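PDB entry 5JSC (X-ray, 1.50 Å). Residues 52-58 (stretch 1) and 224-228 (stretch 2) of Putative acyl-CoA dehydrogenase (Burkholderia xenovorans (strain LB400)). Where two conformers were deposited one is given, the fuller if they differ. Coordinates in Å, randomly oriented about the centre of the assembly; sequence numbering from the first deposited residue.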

# COMPACT_ATOMS: atom_id res chain seq x y z
N ASP C 52 -18.54 -31.11 -11.90
CA ASP C 52 -18.56 -32.32 -11.08
C ASP C 52 -17.19 -32.44 -10.42
O ASP C 52 -16.35 -33.25 -10.81
CB ASP C 52 -18.89 -33.55 -11.92
CG ASP C 52 -19.14 -34.79 -11.07
OD1 ASP C 52 -18.88 -34.78 -9.85
OD2 ASP C 52 -19.60 -35.79 -11.65
N VAL C 53 -16.96 -31.63 -9.38
CA VAL C 53 -15.62 -31.57 -8.82
C VAL C 53 -15.23 -32.88 -8.15
O VAL C 53 -14.05 -33.23 -8.14
CB VAL C 53 -15.46 -30.39 -7.83
CG1 VAL C 53 -15.59 -29.06 -8.58
CG2 VAL C 53 -16.46 -30.51 -6.68
N ASP C 54 -16.20 -33.64 -7.61
CA ASP C 54 -15.85 -34.92 -7.00
C ASP C 54 -15.29 -35.89 -8.03
O ASP C 54 -14.22 -36.48 -7.84
CB ASP C 54 -17.07 -35.55 -6.31
CG ASP C 54 -17.39 -34.93 -4.97
OD1 ASP C 54 -16.71 -33.97 -4.54
OD2 ASP C 54 -18.36 -35.41 -4.33
N ALA C 55 -16.01 -36.07 -9.15
CA ALA C 55 -15.55 -36.99 -10.18
C ALA C 55 -14.25 -36.49 -10.81
O ALA C 55 -13.37 -37.30 -11.14
CB ALA C 55 -16.63 -37.18 -11.24
N THR C 56 -14.12 -35.18 -10.99
CA THR C 56 -12.90 -34.64 -11.58
C THR C 56 -11.70 -34.88 -10.67
O THR C 56 -10.62 -35.24 -11.15
CB THR C 56 -13.08 -33.15 -11.88
OG1 THR C 56 -14.12 -32.99 -12.86
CG2 THR C 56 -11.78 -32.55 -12.43
N CYS C 57 -11.87 -34.69 -9.36
CA CYS C 57 -10.79 -34.95 -8.40
C CYS C 57 -10.35 -36.40 -8.45
O CYS C 57 -9.16 -36.71 -8.50
CB CYS C 57 -11.25 -34.60 -6.97
SG CYS C 57 -10.50 -35.58 -5.56
N ARG C 58 -11.33 -37.31 -8.43
CA ARG C 58 -11.01 -38.73 -8.48
C ARG C 58 -10.23 -39.07 -9.74
O ARG C 58 -9.23 -39.81 -9.68
CB ARG C 58 -12.29 -39.56 -8.41
CG ARG C 58 -13.00 -39.55 -7.07
CD ARG C 58 -14.23 -40.45 -7.13
NE ARG C 58 -14.69 -40.86 -5.80
CZ ARG C 58 -15.79 -40.42 -5.22
NH1 ARG C 58 -16.58 -39.55 -5.84
NH2 ARG C 58 -16.12 -40.87 -4.01
N ALA C 224 -14.34 -21.01 -5.30
CA ALA C 224 -13.71 -21.83 -6.34
C ALA C 224 -13.93 -23.28 -5.93
O ALA C 224 -13.23 -23.78 -5.04
CB ALA C 224 -12.22 -21.52 -6.47
N PRO C 225 -14.90 -23.98 -6.53
CA PRO C 225 -15.34 -25.26 -5.96
C PRO C 225 -14.25 -26.31 -5.96
O PRO C 225 -13.54 -26.51 -6.95
CB PRO C 225 -16.50 -25.66 -6.88
CG PRO C 225 -16.96 -24.42 -7.50
CD PRO C 225 -15.78 -23.51 -7.62
N HIS C 226 -14.14 -27.00 -4.83
CA HIS C 226 -13.30 -28.17 -4.64
C HIS C 226 -14.04 -29.09 -3.68
O HIS C 226 -14.93 -28.63 -2.96
CB HIS C 226 -11.92 -27.81 -4.06
CG HIS C 226 -11.09 -26.95 -4.97
ND1 HIS C 226 -10.56 -27.42 -6.15
CD2 HIS C 226 -10.69 -25.67 -4.85
CE1 HIS C 226 -9.88 -26.45 -6.73
NE2 HIS C 226 -9.93 -25.38 -5.97
N PRO C 227 -13.72 -30.38 -3.66
CA PRO C 227 -14.41 -31.29 -2.73
C PRO C 227 -14.08 -30.92 -1.28
O PRO C 227 -12.92 -30.93 -0.88
CB PRO C 227 -13.85 -32.67 -3.10
CG PRO C 227 -13.23 -32.51 -4.43
CD PRO C 227 -12.81 -31.08 -4.58
N LEU C 228 -15.12 -30.59 -0.51
CA LEU C 228 -14.97 -30.14 0.86
C LEU C 228 -16.14 -30.66 1.68
O LEU C 228 -17.27 -30.74 1.18
CB LEU C 228 -14.94 -28.61 0.96
CG LEU C 228 -13.67 -27.81 0.65
CD1 LEU C 228 -14.03 -26.33 0.58
CD2 LEU C 228 -12.65 -28.05 1.74

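A helix can dock against an irregular segment without a single hydrogen bond between them, provided their surfaces fit, and the first turns of the helix beginning at Val53 illustrate the principle. Asp52 starts the helix from the N-cap position: its OD1 accepts a hydrogen bond from Ala55 N at 3.2 Å. It takes no part in the contact itself, but the turn it caps presents Val53, Asp54 and Cys57 to the segment containing Pro225 and Pro227.

The fit is one of bumps and hollows. Val53 points toward the other stretch, and its forked side chain, with chi1 in the m well, reaches two prolines at once. Val53 CG1 lies 3.9 Å from Pro225 CB and 3.7 Å from Pro225 O, while Val53 CG2 lies 4.2 Å from Pro227 CD. The hollow it fills is the length of backbone between these prolines, where the CA-to-CB bond of His226 points away and leaves that face without a side chain; the valine meets backbone there, Val53 CG2 standing 4.1 Å from His226 C. A branched residue suits this place because its two methyls can spread along the extended chain.

Pro227 is the answering bump. Its ring enters the shallow recess formed by Val53, Asp54 and Cys57, and it loses more surface to the contact than any other residue, 73 Å². Pro227 CG sits 3.9 Å from Val53 O and 3.8 Å from Cys57 CB, one helical turn further on. Val53 O already accepts a hydrogen bond from Cys57 N (2.9 Å), and proline, lacking an amide hydrogen, brings only carbon to it. Asp54 leaves its backbone sideways, but its carboxylate swings nearer, placing Asp54 OD1 3.5 Å from Pro227 CB; both carboxylate oxygens are hydrogen-bonded elsewhere in the structure. Altogether 214 Å² is buried, a small interface held by close packing.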